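Local coordinates for ABC transporter substrate-binding protein (Staphylococcus aureus subsp. aureus NCTC 8325, PDB 3UN6) that probably captures a ligand for an ABC-type import system, as a periplasmic-binding-protein-like component, and binds zinc, at residues Ile44-Lys55 against Gln256-Phe265; Met98-Ala109 against Phe304-Glu314. All coordinates share one frame; numbering follows the deposited sequence.

Interaction 1 (Ile44-Lys55 against Gln256-Phe265). With ZN (zinc ion), chain B.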
loop_
_atom_site.group_PDB
_atom_site.type_symbol
_atom_site.label_atom_id
_atom_site.label_comp_id
_atom_site.label_asym_id
_atom_site.label_seq_id
_atom_site.Cartn_x
_atom_site.Cartn_y
_atom_site.Cartn_z
ATOM N N ILE A 44 -2.472 2.635 -7.173
ATOM C CA ILE A 44 -3.315 2.778 -6.012
ATOM C C ILE A 44 -2.834 4.038 -5.297
ATOM O O ILE A 44 -1.718 4.494 -5.545
ATOM C CB ILE A 44 -3.165 1.592 -5.099
ATOM C CG1 ILE A 44 -1.674 1.374 -4.757
ATOM C CG2 ILE A 44 -3.772 0.338 -5.765
ATOM C CD1 ILE A 44 -1.403 0.201 -3.817
ATOM N N THR A 45 -3.660 4.602 -4.424
ATOM C CA THR A 45 -3.270 5.833 -3.704
ATOM C C THR A 45 -2.028 5.637 -2.843
ATOM O O THR A 45 -1.329 6.607 -2.522
ATOM C CB THR A 45 -4.377 6.367 -2.781
ATOM O OG1 THR A 45 -4.596 5.453 -1.698
ATOM C CG2 THR A 45 -5.677 6.611 -3.557
ATOM N N HIS A 46 -1.732 4.396 -2.485
ATOM C CA HIS A 46 -0.588 4.143 -1.639
ATOM C C HIS A 46 0.736 4.395 -2.316
ATOM O O HIS A 46 1.761 4.492 -1.636
ATOM C CB HIS A 46 -0.614 2.732 -1.049
ATOM C CG HIS A 46 -1.836 2.455 -0.237
ATOM N ND1 HIS A 46 -2.093 1.225 0.316
ATOM C CD2 HIS A 46 -2.901 3.237 0.062
ATOM C CE1 HIS A 46 -3.242 1.270 0.963
ATOM N NE2 HIS A 46 -3.756 2.480 0.821
ATOM N N SER A 47 0.720 4.527 -3.637
ATOM C CA SER A 47 1.946 4.774 -4.377
ATOM C C SER A 47 1.991 6.148 -5.010
ATOM O O SER A 47 2.949 6.456 -5.703
ATOM C CB SER A 47 2.088 3.707 -5.492
ATOM O OG SER A 47 1.188 3.982 -6.546
ATOM N N ALA A 48 0.977 6.985 -4.757
ATOM C CA ALA A 48 0.832 8.282 -5.415
ATOM C C ALA A 48 1.931 9.296 -5.078
ATOM O O ALA A 48 2.176 10.201 -5.867
ATOM C CB ALA A 48 -0.536 8.875 -5.096
ATOM N N ASN A 49 2.591 9.151 -3.929
ATOM C CA ASN A 49 3.686 10.067 -3.599
ATOM C C ASN A 49 4.866 9.891 -4.572
ATOM O O ASN A 49 5.641 10.798 -4.747
ATOM C CB ASN A 49 4.172 9.928 -2.152
ATOM C CG ASN A 49 5.002 11.127 -1.709
ATOM O OD1 ASN A 49 4.623 12.267 -1.933
ATOM N ND2 ASN A 49 6.135 10.869 -1.099
ATOM N N LEU A 50 4.988 8.726 -5.201
ATOM C CA LEU A 50 6.017 8.530 -6.233
ATOM C C LEU A 50 5.722 9.411 -7.458
ATOM O O LEU A 50 6.658 9.932 -8.086
ATOM C CB LEU A 50 6.097 7.066 -6.674
ATOM C CG LEU A 50 6.731 6.088 -5.696
ATOM C CD1 LEU A 50 6.603 4.677 -6.248
ATOM C CD2 LEU A 50 8.181 6.460 -5.459
HETATM N N MSE A 51 4.431 9.572 -7.791
HETATM C CA MSE A 51 4.019 10.401 -8.930
HETATM C C MSE A 51 4.378 11.855 -8.609
HETATM O O MSE A 51 4.910 12.598 -9.449
HETATM C CB MSE A 51 2.503 10.322 -9.186
HETATM C CG MSE A 51 1.789 8.926 -9.192
HETATM SE SE MSE A 51 2.408 7.563 -10.422
HETATM C CE MSE A 51 3.788 6.706 -9.297
HETATM N N MSE A 52 4.074 12.276 -7.384
HETATM C CA MSE A 52 4.414 13.634 -6.972
HETATM C C MSE A 52 5.927 13.846 -7.039
HETATM O O MSE A 52 6.385 14.903 -7.508
HETATM C CB MSE A 52 3.914 13.931 -5.565
HETATM C CG MSE A 52 4.225 15.293 -5.125
HETATM SE SE MSE A 52 3.241 16.675 -6.170
HETATM C CE MSE A 52 4.480 18.118 -5.870
ATOM N N THR A 53 6.696 12.852 -6.582
ATOM C CA THR A 53 8.166 12.941 -6.591
ATOM C C THR A 53 8.669 13.185 -8.009
ATOM O O THR A 53 9.514 14.046 -8.239
ATOM C CB THR A 53 8.809 11.676 -5.984
ATOM O OG1 THR A 53 8.298 11.487 -4.658
ATOM C CG2 THR A 53 10.324 11.797 -5.934
ATOM N N LYS A 54 8.127 12.415 -8.946
ATOM C CA LYS A 54 8.406 12.537 -10.363
ATOM C C LYS A 54 8.088 13.954 -10.863
ATOM O O LYS A 54 8.899 14.566 -11.558
ATOM C CB LYS A 54 7.561 11.502 -11.122
ATOM C CG LYS A 54 7.727 11.461 -12.623
ATOM C CD LYS A 54 9.094 11.048 -13.014
ATOM C CE LYS A 54 9.162 10.845 -14.497
ATOM N NZ LYS A 54 10.557 10.639 -14.910
ATOM N N LYS A 55 6.938 14.501 -10.471
ATOM C CA LYS A 55 6.576 15.834 -10.911
ATOM C C LYS A 55 7.552 16.874 -10.346
ATOM O O LYS A 55 7.981 17.786 -11.046
ATOM C CB LYS A 55 5.154 16.192 -10.514
ATOM C CG LYS A 55 4.745 17.557 -11.049
ATOM C CD LYS A 55 3.381 18.014 -10.566
ATOM C CE LYS A 55 3.060 19.411 -11.147
ATOM N NZ LYS A 55 1.820 19.990 -10.574
ATOM N N GLN A 256 -4.036 18.929 -4.880
ATOM C CA GLN A 256 -2.832 18.351 -5.474
ATOM C C GLN A 256 -2.842 16.833 -5.571
ATOM O O GLN A 256 -2.497 16.294 -6.617
ATOM C CB GLN A 256 -1.571 18.804 -4.719
ATOM C CG GLN A 256 -0.790 19.954 -5.399
ATOM C CD GLN A 256 0.020 19.474 -6.639
ATOM O OE1 GLN A 256 -0.204 18.374 -7.163
ATOM N NE2 GLN A 256 0.959 20.302 -7.094
ATOM N N SER A 257 -3.212 16.136 -4.501
ATOM C CA SER A 257 -3.185 14.675 -4.552
ATOM C C SER A 257 -4.147 14.166 -5.627
ATOM O O SER A 257 -3.822 13.208 -6.339
ATOM C CB SER A 257 -3.477 14.034 -3.190
ATOM O OG SER A 257 -4.704 14.493 -2.652
ATOM N N VAL A 258 -5.308 14.817 -5.748
ATOM C CA VAL A 258 -6.288 14.457 -6.781
ATOM C C VAL A 258 -5.692 14.709 -8.157
ATOM O O VAL A 258 -5.701 13.832 -9.002
ATOM C CB VAL A 258 -7.647 15.248 -6.657
ATOM C CG1 VAL A 258 -8.544 14.986 -7.883
ATOM C CG2 VAL A 258 -8.389 14.872 -5.337
ATOM N N ASP A 259 -5.172 15.916 -8.370
ATOM C CA ASP A 259 -4.572 16.297 -9.664
ATOM C C ASP A 259 -3.430 15.339 -10.070
ATOM O O ASP A 259 -3.339 14.931 -11.229
ATOM C CB ASP A 259 -4.077 17.753 -9.619
ATOM C CG ASP A 259 -5.233 18.782 -9.488
ATOM O OD1 ASP A 259 -6.380 18.461 -9.862
ATOM O OD2 ASP A 259 -4.978 19.915 -9.019
ATOM N N ILE A 260 -2.566 14.986 -9.124
ATOM C CA ILE A 260 -1.495 14.006 -9.409
ATOM C C ILE A 260 -2.063 12.686 -9.915
ATOM O O ILE A 260 -1.644 12.164 -10.935
ATOM C CB ILE A 260 -0.630 13.720 -8.158
ATOM C CG1 ILE A 260 0.561 14.682 -8.104
ATOM C CG2 ILE A 260 -0.076 12.337 -8.207
ATOM C CD1 ILE A 260 1.549 14.530 -9.307
HETATM N N MSE A 261 -3.027 12.151 -9.183
HETATM C CA MSE A 261 -3.609 10.881 -9.538
HETATM C C MSE A 261 -4.421 10.891 -10.836
HETATM O O MSE A 261 -4.326 9.938 -11.608
HETATM C CB MSE A 261 -4.451 10.350 -8.388
HETATM C CG MSE A 261 -3.609 10.099 -7.142
HETATM SE SE MSE A 261 -4.643 9.176 -5.828
HETATM C CE MSE A 261 -5.876 10.384 -5.459
ATOM N N THR A 262 -5.196 11.946 -11.094
ATOM C CA THR A 262 -5.998 11.978 -12.319
ATOM C C THR A 262 -5.085 11.909 -13.518
ATOM O O THR A 262 -5.412 11.308 -14.552
ATOM C CB THR A 262 -6.906 13.222 -12.415
ATOM O OG1 THR A 262 -6.125 14.408 -12.225
ATOM C CG2 THR A 262 -8.014 13.169 -11.359
ATOM N N HIS A 263 -3.922 12.519 -13.381
ATOM C CA HIS A 263 -2.968 12.507 -14.448
ATOM C C HIS A 263 -2.468 11.096 -14.781
ATOM O O HIS A 263 -2.503 10.678 -15.938
ATOM C CB HIS A 263 -1.784 13.405 -14.078
ATOM C CG HIS A 263 -0.749 13.496 -15.154
ATOM N ND1 HIS A 263 -0.799 14.438 -16.156
ATOM C CD2 HIS A 263 0.352 12.746 -15.399
ATOM C CE1 HIS A 263 0.234 14.276 -16.965
ATOM N NE2 HIS A 263 0.947 13.253 -16.530
ATOM N N HIS A 264 -2.043 10.364 -13.756
ATOM C CA HIS A 264 -1.411 9.054 -13.912
ATOM C C HIS A 264 -2.300 7.838 -13.922
ATOM O O HIS A 264 -1.973 6.849 -14.587
ATOM C CB HIS A 264 -0.393 8.841 -12.787
ATOM C CG HIS A 264 0.833 9.680 -12.923
ATOM N ND1 HIS A 264 0.932 10.952 -12.394
ATOM C CD2 HIS A 264 2.012 9.433 -13.540
ATOM C CE1 HIS A 264 2.128 11.444 -12.671
ATOM N NE2 HIS A 264 2.799 10.547 -13.372
ATOM N N PHE A 265 -3.396 7.862 -13.175
ATOM C CA PHE A 265 -4.223 6.666 -13.085
ATOM C C PHE A 265 -5.410 6.595 -14.048
ATOM O O PHE A 265 -6.048 7.609 -14.365
ATOM C CB PHE A 265 -4.721 6.465 -11.647
ATOM C CG PHE A 265 -3.638 6.410 -10.616
ATOM C CD1 PHE A 265 -2.321 6.098 -10.949
ATOM C CD2 PHE A 265 -3.959 6.542 -9.284
ATOM C CE1 PHE A 265 -1.347 6.023 -9.978
ATOM C CE2 PHE A 265 -2.983 6.452 -8.303
ATOM C CZ PHE A 265 -1.681 6.189 -8.649
HETATM ZN ZN ZN B . -0.994 -0.570 0.442
HETATM O O HOH W 1 -2.240 -1.949 -1.059
#

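Interaction 2 (Met98-Ala109 against Phe304-Glu314)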
loop_
_atom_site.group_PDB
_atom_site.type_symbol
_atom_site.label_atom_id
_atom_site.label_comp_id
_atom_site.label_asym_id
_atom_site.label_seq_id
_atom_site.Cartn_x
_atom_site.Cartn_y
_atom_site.Cartn_z
HETATM N N MSE A 98 8.483 -7.641 4.159
HETATM C CA MSE A 98 9.033 -8.271 5.378
HETATM C C MSE A 98 9.294 -9.776 5.172
HETATM O O MSE A 98 10.299 -10.309 5.614
HETATM C CB MSE A 98 8.059 -8.093 6.550
HETATM C CG MSE A 98 8.014 -6.687 7.124
HETATM SE SE MSE A 98 6.413 -6.305 8.198
HETATM C CE MSE A 98 6.710 -7.624 9.591
ATOM N N LYS A 99 8.360 -10.456 4.516
ATOM C CA LYS A 99 8.488 -11.880 4.232
ATOM C C LYS A 99 9.668 -12.107 3.297
ATOM O O LYS A 99 10.494 -12.971 3.542
ATOM C CB LYS A 99 7.203 -12.409 3.592
ATOM C CG LYS A 99 7.283 -13.829 3.089
ATOM C CD LYS A 99 7.514 -14.814 4.201
ATOM C CE LYS A 99 7.567 -16.233 3.641
ATOM N NZ LYS A 99 7.930 -17.252 4.662
ATOM N N SER A 100 9.742 -11.315 2.236
ATOM C CA SER A 100 10.836 -11.392 1.292
ATOM C C SER A 100 12.145 -11.167 2.064
ATOM O O SER A 100 13.128 -11.884 1.876
ATOM C CB SER A 100 10.645 -10.362 0.184
ATOM O OG SER A 100 11.627 -10.539 -0.824
ATOM N N LYS A 101 12.148 -10.192 2.967
ATOM C CA LYS A 101 13.334 -9.941 3.802
ATOM C C LYS A 101 13.672 -11.170 4.669
ATOM O O LYS A 101 14.831 -11.574 4.760
ATOM C CB LYS A 101 13.110 -8.726 4.709
ATOM C CG LYS A 101 14.346 -8.258 5.458
ATOM C CD LYS A 101 15.275 -7.580 4.448
ATOM C CE LYS A 101 16.618 -7.259 4.987
ATOM N NZ LYS A 101 17.491 -6.750 3.894
ATOM N N GLN A 102 12.664 -11.772 5.296
ATOM C CA GLN A 102 12.875 -12.976 6.097
ATOM C C GLN A 102 13.454 -14.092 5.230
ATOM O O GLN A 102 14.160 -14.949 5.719
ATOM C CB GLN A 102 11.564 -13.414 6.779
ATOM C CG GLN A 102 11.610 -14.752 7.570
ATOM C CD GLN A 102 11.108 -16.011 6.805
ATOM O OE1 GLN A 102 10.288 -15.933 5.889
ATOM N NE2 GLN A 102 11.567 -17.169 7.242
ATOM N N LYS A 103 13.141 -14.081 3.941
ATOM C CA LYS A 103 13.684 -15.063 3.024
ATOM C C LYS A 103 15.045 -14.657 2.432
ATOM O O LYS A 103 15.525 -15.303 1.502
ATOM C CB LYS A 103 12.665 -15.404 1.931
ATOM C CG LYS A 103 11.451 -16.142 2.495
ATOM C CD LYS A 103 10.578 -16.772 1.423
ATOM C CE LYS A 103 9.796 -15.751 0.623
ATOM N NZ LYS A 103 8.788 -16.440 -0.250
ATOM N N GLY A 104 15.680 -13.612 2.979
ATOM C CA GLY A 104 17.043 -13.218 2.542
ATOM C C GLY A 104 17.177 -12.050 1.569
ATOM O O GLY A 104 18.263 -11.788 1.048
ATOM N N SER A 105 16.090 -11.322 1.333
ATOM C CA SER A 105 16.135 -10.193 0.410
ATOM C C SER A 105 17.078 -9.115 0.893
ATOM O O SER A 105 17.198 -8.858 2.090
ATOM C CB SER A 105 14.749 -9.577 0.218
ATOM O OG SER A 105 14.840 -8.415 -0.586
ATOM N N ASN A 106 17.718 -8.453 -0.054
ATOM C CA ASN A 106 18.625 -7.372 0.268
ATOM C C ASN A 106 17.932 -5.999 0.471
ATOM O O ASN A 106 18.611 -4.998 0.716
ATOM C CB ASN A 106 19.662 -7.261 -0.854
ATOM C CG ASN A 106 19.063 -6.770 -2.158
ATOM O OD1 ASN A 106 18.316 -5.791 -2.185
ATOM N ND2 ASN A 106 19.407 -7.438 -3.255
ATOM N N ILE A 107 16.605 -5.943 0.391
ATOM C CA ILE A 107 15.899 -4.655 0.493
ATOM C C ILE A 107 15.825 -4.057 1.894
ATOM O O ILE A 107 16.020 -4.748 2.894
ATOM C CB ILE A 107 14.454 -4.725 -0.103
ATOM C CG1 ILE A 107 13.588 -5.763 0.622
ATOM C CG2 ILE A 107 14.510 -5.049 -1.579
ATOM C CD1 ILE A 107 12.142 -5.844 0.122
ATOM N N LYS A 108 15.553 -2.750 1.933
ATOM C CA LYS A 108 15.363 -1.977 3.156
ATOM C C LYS A 108 14.206 -1.009 2.922
ATOM O O LYS A 108 14.101 -0.415 1.830
ATOM C CB LYS A 108 16.602 -1.164 3.481
ATOM C CG LYS A 108 17.820 -1.952 4.022
ATOM C CD LYS A 108 17.699 -2.249 5.504
ATOM C CE LYS A 108 19.001 -2.745 6.080
ATOM N NZ LYS A 108 19.023 -2.597 7.586
ATOM N N ALA A 109 13.326 -0.887 3.913
ATOM C CA ALA A 109 12.212 0.069 3.877
ATOM C C ALA A 109 12.783 1.390 4.362
ATOM O O ALA A 109 13.539 1.423 5.355
ATOM C CB ALA A 109 11.089 -0.350 4.790
ATOM N N PHE A 304 4.498 -15.469 9.398
ATOM C CA PHE A 304 5.924 -15.805 9.221
ATOM C C PHE A 304 6.642 -15.109 10.373
ATOM O O PHE A 304 6.022 -14.275 11.037
ATOM C CB PHE A 304 6.465 -15.331 7.850
ATOM C CG PHE A 304 6.291 -13.851 7.595
ATOM C CD1 PHE A 304 5.129 -13.363 7.009
ATOM C CD2 PHE A 304 7.290 -12.942 7.951
ATOM C CE1 PHE A 304 4.960 -12.006 6.770
ATOM C CE2 PHE A 304 7.119 -11.582 7.737
ATOM C CZ PHE A 304 5.950 -11.109 7.136
ATOM N N ASN A 305 7.898 -15.446 10.663
ATOM C CA ASN A 305 8.577 -14.709 11.737
ATOM C C ASN A 305 9.094 -13.419 11.144
ATOM O O ASN A 305 9.934 -13.451 10.233
ATOM C CB ASN A 305 9.687 -15.477 12.448
ATOM C CG ASN A 305 10.146 -14.752 13.728
ATOM O OD1 ASN A 305 9.627 -15.013 14.818
ATOM N ND2 ASN A 305 11.041 -13.772 13.578
ATOM N N PRO A 306 8.580 -12.275 11.648
ATOM C CA PRO A 306 8.943 -10.989 11.078
ATOM C C PRO A 306 10.357 -10.546 11.441
ATOM O O PRO A 306 10.871 -10.922 12.504
ATOM C CB PRO A 306 7.889 -10.029 11.669
ATOM C CG PRO A 306 7.537 -10.620 12.972
ATOM C CD PRO A 306 7.716 -12.122 12.838
ATOM N N PRO A 307 10.997 -9.773 10.546
ATOM C CA PRO A 307 12.321 -9.260 10.815
ATOM C C PRO A 307 12.255 -8.087 11.807
ATOM O O PRO A 307 11.244 -7.375 11.871
ATOM C CB PRO A 307 12.792 -8.797 9.439
ATOM C CG PRO A 307 11.568 -8.417 8.741
ATOM C CD PRO A 307 10.515 -9.372 9.216
ATOM N N ALA A 308 13.317 -7.907 12.584
ATOM C CA ALA A 308 13.395 -6.802 13.538
ATOM C C ALA A 308 13.477 -5.456 12.805
ATOM O O ALA A 308 13.917 -5.391 11.670
ATOM C CB ALA A 308 14.626 -6.981 14.437
ATOM N N TYR A 309 13.081 -4.386 13.482
ATOM C CA TYR A 309 13.137 -3.035 12.920
ATOM C C TYR A 309 14.498 -2.690 12.267
ATOM O O TYR A 309 14.554 -2.261 11.095
ATOM C CB TYR A 309 12.784 -2.016 14.008
ATOM C CG TYR A 309 12.610 -0.613 13.500
ATOM C CD1 TYR A 309 11.377 -0.154 13.073
ATOM C CD2 TYR A 309 13.668 0.250 13.467
ATOM C CE1 TYR A 309 11.219 1.138 12.614
ATOM C CE2 TYR A 309 13.530 1.536 13.011
ATOM C CZ TYR A 309 12.310 1.976 12.584
ATOM O OH TYR A 309 12.198 3.257 12.142
ATOM N N ASP A 310 15.589 -2.895 13.004
ATOM C CA ASP A 310 16.941 -2.576 12.498
ATOM C C ASP A 310 17.393 -3.448 11.312
ATOM O O ASP A 310 18.299 -3.077 10.583
ATOM C CB ASP A 310 17.967 -2.621 13.628
ATOM C CG ASP A 310 17.820 -1.453 14.600
ATOM O OD1 ASP A 310 17.254 -0.416 14.203
ATOM O OD2 ASP A 310 18.285 -1.549 15.747
ATOM N N ASP A 311 16.762 -4.589 11.104
ATOM C CA ASP A 311 17.130 -5.427 9.985
ATOM C C ASP A 311 16.342 -5.099 8.735
ATOM O O ASP A 311 16.806 -5.373 7.628
ATOM C CB ASP A 311 16.917 -6.884 10.334
ATOM C CG ASP A 311 17.838 -7.354 11.444
ATOM O OD1 ASP A 311 19.003 -6.885 11.495
ATOM O OD2 ASP A 311 17.396 -8.197 12.259
ATOM N N PHE A 312 15.156 -4.515 8.906
ATOM C CA PHE A 312 14.260 -4.223 7.780
ATOM C C PHE A 312 14.232 -2.743 7.421
ATOM O O PHE A 312 14.291 -2.373 6.254
ATOM C CB PHE A 312 12.854 -4.714 8.157
ATOM C CG PHE A 312 11.800 -4.462 7.118
ATOM C CD1 PHE A 312 11.814 -5.144 5.906
ATOM C CD2 PHE A 312 10.768 -3.588 7.369
ATOM C CE1 PHE A 312 10.842 -4.913 4.956
ATOM C CE2 PHE A 312 9.785 -3.363 6.420
ATOM C CZ PHE A 312 9.821 -4.019 5.220
ATOM N N VAL A 313 14.150 -1.897 8.437
ATOM C CA VAL A 313 14.001 -0.490 8.223
ATOM C C VAL A 313 15.320 0.248 8.291
ATOM O O VAL A 313 16.143 -0.020 9.160
ATOM C CB VAL A 313 13.043 0.123 9.282
ATOM C CG1 VAL A 313 12.891 1.629 9.058
ATOM C CG2 VAL A 313 11.668 -0.595 9.263
ATOM N N GLU A 314 15.532 1.144 7.329
ATOM C CA GLU A 314 16.682 2.048 7.346
ATOM C C GLU A 314 16.097 3.469 7.376
ATOM O O GLU A 314 15.866 4.091 6.323
ATOM C CB GLU A 314 17.611 1.849 6.157
ATOM C CG GLU A 314 18.796 2.816 6.213
ATOM C CD GLU A 314 19.491 2.779 7.577
ATOM O OE1 GLU A 314 19.455 3.807 8.305
ATOM O OE2 GLU A 314 20.000 1.694 7.952
HETATM O O HOH W 2 19.281 -6.190 6.163
#

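Interaction 1 (Ile44-Lys55 against Gln256-Phe265)
A48 and M52 bring their backbone closest to M261 and I260 where helix 48-55 lies nearly square across helix 256-264: the axes are 89° apart and 9.4 Å from each other at closest approach. Within a fold of the periplasmic-binding-protein type, I260 is a single knob in a hole formed by A48, M51, M52 and K55. Its CG2 presses on M51 CB at 3.4 Å, tighter than usual for two carbons, while CD1 reaches M52 CA at 3.8 Å. M52, with CG anti to its backbone N (chi1 -179°) and a bend at chi2, crosses the I260 side chain at about a right angle, with SE against CG1. At the outer end K55 stretches out fully and passes I260 CD1, and its NZ ends near Q256 NE2. Toward the other end, M261 bends at chi3 and brings its selenium to 3.6 Å from T45 CG2; helix 269-277 touches both of these side chains. CB of the selenomethionine M51 lies over one face of the H264 ring, and bends at chi2 and chi3 bring SE back over the same face, 3.9 Å from the centroid, while SE also makes an oblique Met-aromatic contact with F265. F265 CZ meets I44 O at 3.5 Å, just before the 3-10 turn that carries H46, a zinc ligand together with C220 and C221. The rotation of the H264 ring is fixed by its own helix: ND1 donates to I260 O at 3.2 Å, with the acceptor in the ring plane and an N-H...O angle of 168°.

Interaction 2 (Met98-Ala109 against Phe304-Glu314)
The rings of F304 and F312 each turn a face to helix 98-102. K99 CB stands over the centre of the F304 ring, 3.9 Å from the centroid, and K99 CD covers the same ring nearer CG; M98 CB meets its edge at CZ, and Y146 adds an edge-to-face contact. On F312 the face is taken by M98 CG, 3.8 Å from the centroid and offset toward the rim, with K101 CB and A109 CB approaching obliquely. F312 gets there because its CG is anti to the backbone N (chi1 179°), which swings the ring toward M98 although its CB starts away. M98 thus joins both rings through successive carbons, and its CE ends against P306 CB at a tight 3.4 Å. P307 packs on M98 CB through CD. Beyond the helix, a Schellman motif with G104 as its C-prime residue turns the chain toward strand 108-110, at one edge of the five-stranded mixed sheet, and an ST turn at S105 follows. In that strand A109 forms a single beta bridge with V313: A109 N donates to F312 O at 2.9 Å, and E314 N to A109 O at 2.8 Å, a nearly straight bond (172°). K101 CB and CG pass the F312 ring, and NZ beyond them donates to S105 O and I107 O; a weakly bonded water links NZ to D311 O. K108 NZ lies 3.1 Å from D310 O and 4.4 Å from E314 OE2, too far for a salt bridge, while E314 OE1 is held by S316. Lysine stems therefore serve as greasy packing, the ammonium groups of K99 and K101 are held by oxygens of their own segment, and any attraction of K108 to D311 and E314 would be longer-range.

How the interactions relate
Interactions 1 and 2 lie on opposite sides of the chain's centre, their own centres about 27 Å apart, and share no element. Interaction 1 is the more buried: two helices are joined mainly by hydrocarbon, selenium and ring contacts, beside the turn that supplies a zinc ligand. Interaction 2 is partly buried and larger in area; it ties a helix end and the edge strand 108-110 to the loop and short helix near the C-terminus, adding backbone bonds and lysine ends where the surface is reached. In each a selenomethionine touches two aromatic rings, through SE on M51 and chiefly through CB and CG on M98. Their segments alternate along the chain, and each joins parts about 200 residues apart.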